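FACT complex subunit SPT16 (Ashbya gossypii, PDB 6A8M) probably acts, as a subunit of the FACT histone chaperone complex, to reorganize nucleosomes during transcription, DNA replication and DNA repair. Local coordinates at residues Tyr318-Leu323 and Ser352-Leu357. Sequence-based numbering, arbitrary orientation.
Sequences YDFLLL and SKKPEL
Phe-320 of helix 312-332 reaches across to Lys-353, Lys-354 and Leu-357, where helix 339-353 ends and the chain passes through Lys-354 into the 3-10 segment 355-357. Both helices belong to the M24 peptidase-like part of this Spt16 N-terminal region, whose pita-bread fold sets helices against a curved sheet. No hydrogen bond crosses between the two segments; the contact is made by side-chain packing that buries 170 Å² in total. Lys-353 touches with the base of its side chain: CB lies 3.7 Å from CE1 of Phe-320, approaching the ring obliquely, while the amine end leads away. Lys-354, the first residue with non-helical backbone angles, supplies a CH-pi contact. Its CG sits 3.7 Å from the ring centroid and 19° off the normal, hence over a face, and the bend at chi2 (-61°) turns the chain back so that CE passes 4.1 Å from Phe-320 CB. Leu-357 N donates to Lys-354 O at 2.8 Å, an i to i+3 bond that closes the turn. Phe-401 of strand 394-405 and Ile-350 of helix 339-353 pack on both Phe-320 and Leu-357. Replacing Phe-320 with an alanine would probably open a gap between helix 312-332 and the turn at 354-357, leaving Lys-354 CG without its aromatic face. Leu-357 completes the contact through one methyl, CD1, 3.6 Å from CD2 of Phe-320 and 3.9 Å from its CE2.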
ATOM      1  N   TYR A 318      25.493 -11.345   0.618  1.00 15.58           N
ATOM      2  CA  TYR A 318      24.208 -11.680   0.018  1.00 15.85           C
ATOM      3  C   TYR A 318      23.666 -12.984   0.587  1.00 17.56           C
ATOM      4  O   TYR A 318      22.461 -13.110   0.826  1.00 15.77           O
ATOM      5  CB  TYR A 318      24.300 -11.765  -1.504  1.00 15.31           C
ATOM      6  CG  TYR A 318      22.942 -12.095  -2.083  1.00 15.25           C
ATOM      7  CD1 TYR A 318      21.994 -11.103  -2.275  1.00 16.43           C
ATOM      8  CD2 TYR A 318      22.579 -13.405  -2.361  1.00 14.44           C
ATOM      9  CE1 TYR A 318      20.723 -11.403  -2.770  1.00 14.32           C
ATOM     10  CE2 TYR A 318      21.311 -13.717  -2.866  1.00 16.45           C
ATOM     11  CZ  TYR A 318      20.391 -12.701  -3.064  1.00 16.39           C
ATOM     12  OH  TYR A 318      19.128 -12.976  -3.544  1.00 16.28           O
ATOM     13  N   ASP A 319      24.537 -13.970   0.799  1.00 16.82           N
ATOM     14  CA  ASP A 319      24.091 -15.208   1.435  1.00 15.93           C
ATOM     15  C   ASP A 319      23.493 -14.926   2.801  1.00 17.21           C
ATOM     16  O   ASP A 319      22.455 -15.495   3.164  1.00 18.20           O
ATOM     17  CB  ASP A 319      25.253 -16.193   1.569  1.00 18.19           C
ATOM     18  CG  ASP A 319      25.696 -16.768   0.236  1.00 20.74           C
ATOM     19  OD1 ASP A 319      24.910 -16.697  -0.741  1.00 18.47           O
ATOM     20  OD2 ASP A 319      26.826 -17.305   0.186  1.00 21.36           O
ATOM     21  N   PHE A 320      24.154 -14.069   3.580  1.00 17.12           N
ATOM     22  CA  PHE A 320      23.631 -13.682   4.887  1.00 16.89           C
ATOM     23  C   PHE A 320      22.289 -12.975   4.767  1.00 16.17           C
ATOM     24  O   PHE A 320      21.370 -13.243   5.547  1.00 17.13           O
ATOM     25  CB  PHE A 320      24.626 -12.781   5.618  1.00 15.27           C
ATOM     26  CG  PHE A 320      24.014 -12.096   6.797  1.00 17.45           C
ATOM     27  CD1 PHE A 320      23.819 -12.795   7.967  1.00 19.68           C
ATOM     28  CD2 PHE A 320      23.552 -10.781   6.703  1.00 19.53           C
ATOM     29  CE1 PHE A 320      23.226 -12.186   9.054  1.00 20.07           C
ATOM     30  CE2 PHE A 320      22.945 -10.172   7.779  1.00 19.33           C
ATOM     31  CZ  PHE A 320      22.780 -10.870   8.947  1.00 18.90           C
ATOM     32  N   LEU A 321      22.160 -12.050   3.806  1.00 14.05           N
ATOM     33  CA  LEU A 321      20.902 -11.330   3.627  1.00 13.60           C
ATOM     34  C   LEU A 321      19.740 -12.296   3.427  1.00 14.77           C
ATOM     35  O   LEU A 321      18.657 -12.098   3.990  1.00 14.47           O
ATOM     36  CB  LEU A 321      21.020 -10.371   2.439  1.00 15.88           C
ATOM     37  CG  LEU A 321      19.804  -9.556   2.026  1.00 17.56           C
ATOM     38  CD1 LEU A 321      19.423  -8.596   3.143  1.00 16.54           C
ATOM     39  CD2 LEU A 321      20.131  -8.797   0.743  1.00 18.62           C
ATOM     40  N   LEU A 322      19.958 -13.370   2.657  1.00 16.21           N
ATOM     41  CA  LEU A 322      18.921 -14.389   2.496  1.00 16.28           C
ATOM     42  C   LEU A 322      18.554 -15.037   3.821  1.00 16.52           C
ATOM     43  O   LEU A 322      17.365 -15.249   4.109  1.00 18.93           O
ATOM     44  CB  LEU A 322      19.382 -15.473   1.525  1.00 18.14           C
ATOM     45  CG  LEU A 322      19.343 -15.161   0.043  1.00 18.60           C
ATOM     46  CD1 LEU A 322      19.923 -16.360  -0.728  1.00 18.65           C
ATOM     47  CD2 LEU A 322      17.916 -14.837  -0.411  1.00 18.55           C
ATOM     48  N   LEU A 323      19.565 -15.399   4.616  1.00 14.05           N
ATOM     49  CA  LEU A 323      19.337 -16.026   5.916  1.00 16.70           C
ATOM     50  C   LEU A 323      18.602 -15.088   6.857  1.00 17.41           C
ATOM     51  O   LEU A 323      17.745 -15.522   7.632  1.00 17.49           O
ATOM     52  CB  LEU A 323      20.673 -16.452   6.533  1.00 18.20           C
ATOM     53  CG  LEU A 323      21.426 -17.531   5.744  1.00 19.23           C
ATOM     54  CD1 LEU A 323      22.750 -17.872   6.377  1.00 21.52           C
ATOM     55  CD2 LEU A 323      20.549 -18.777   5.639  1.00 22.55           C
ATOM     56  N   SER A 352      24.800 -11.033  15.724  1.00 20.05           N
ATOM     57  CA  SER A 352      25.347 -12.364  15.943  1.00 21.57           C
ATOM     58  C   SER A 352      26.291 -12.769  14.820  1.00 21.89           C
ATOM     59  O   SER A 352      27.400 -13.258  15.075  1.00 25.11           O
ATOM     60  CB  SER A 352      24.219 -13.385  16.055  1.00 23.11           C
ATOM     61  OG  SER A 352      24.764 -14.652  16.366  1.00 26.91           O
ATOM     62  N   LYS A 353      25.847 -12.625  13.576  1.00 21.52           N
ATOM     63  CA  LYS A 353      26.526 -13.222  12.435  1.00 24.34           C
ATOM     64  C   LYS A 353      27.384 -12.244  11.643  1.00 24.37           C
ATOM     65  O   LYS A 353      28.421 -12.648  11.108  1.00 27.00           O
ATOM     66  CB  LYS A 353      25.496 -13.845  11.489  1.00 26.80           C
ATOM     67  CG  LYS A 353      24.426 -14.676  12.198  1.00 30.99           C
ATOM     68  CD  LYS A 353      24.998 -15.966  12.741  1.00 32.91           C
ATOM     69  CE  LYS A 353      23.881 -16.973  13.020  1.00 35.51           C
ATOM     70  NZ  LYS A 353      24.425 -18.272  13.516  1.00 38.55           N
ATOM     71  N   LYS A 354      26.989 -10.970  11.554  1.00 21.36           N
ATOM     72  CA  LYS A 354      27.603 -10.028  10.614  1.00 19.76           C
ATOM     73  C   LYS A 354      27.624  -8.628  11.211  1.00 19.80           C
ATOM     74  O   LYS A 354      26.989  -7.701  10.687  1.00 19.77           O
ATOM     75  CB  LYS A 354      26.835 -10.025   9.293  1.00 20.85           C
ATOM     76  CG  LYS A 354      26.999 -11.262   8.439  1.00 24.35           C
ATOM     77  CD  LYS A 354      28.454 -11.466   8.027  1.00 24.96           C
ATOM     78  CE  LYS A 354      28.567 -12.420   6.867  1.00 25.89           C
ATOM     79  NZ  LYS A 354      29.998 -12.681   6.524  1.00 29.00           N
ATOM     80  N   PRO A 355      28.379  -8.422  12.289  1.00 20.13           N
ATOM     81  CA  PRO A 355      28.387  -7.091  12.913  1.00 19.85           C
ATOM     82  C   PRO A 355      28.940  -6.001  12.006  1.00 19.89           C
ATOM     83  O   PRO A 355      28.596  -4.820  12.186  1.00 18.41           O
ATOM     84  CB  PRO A 355      29.247  -7.298  14.167  1.00 24.01           C
ATOM     85  CG  PRO A 355      30.070  -8.523  13.877  1.00 24.61           C
ATOM     86  CD  PRO A 355      29.195  -9.391  13.039  1.00 22.96           C
ATOM     87  N   GLU A 356      29.734  -6.358  10.998  1.00 19.67           N
ATOM     88  CA  GLU A 356      30.169  -5.368  10.017  1.00 21.70           C
ATOM     89  C   GLU A 356      29.009  -4.767   9.235  1.00 19.73           C
ATOM     90  O   GLU A 356      29.195  -3.722   8.596  1.00 19.50           O
ATOM     91  CB  GLU A 356      31.171  -5.989   9.047  1.00 22.06           C
ATOM     92  CG  GLU A 356      30.604  -7.164   8.276  1.00 22.27           C
ATOM     93  CD  GLU A 356      31.021  -8.500   8.884  1.00 25.12           C
ATOM     94  OE1 GLU A 356      31.556  -9.340   8.132  1.00 26.41           O
ATOM     95  OE2 GLU A 356      30.827  -8.705  10.113  1.00 22.13           O
ATOM     96  N   LEU A 357      27.828  -5.396   9.273  1.00 16.05           N
ATOM     97  CA  LEU A 357      26.621  -4.929   8.589  1.00 15.12           C
ATOM     98  C   LEU A 357      25.640  -4.208   9.511  1.00 15.82           C
ATOM     99  O   LEU A 357      24.602  -3.730   9.034  1.00 15.69           O
ATOM    100  CB  LEU A 357      25.905  -6.113   7.929  1.00 16.28           C
ATOM    101  CG  LEU A 357      26.666  -6.880   6.847  1.00 18.53           C
ATOM    102  CD1 LEU A 357      25.737  -7.928   6.182  1.00 16.48           C
ATOM    103  CD2 LEU A 357      27.249  -5.915   5.830  1.00 18.11           C
TER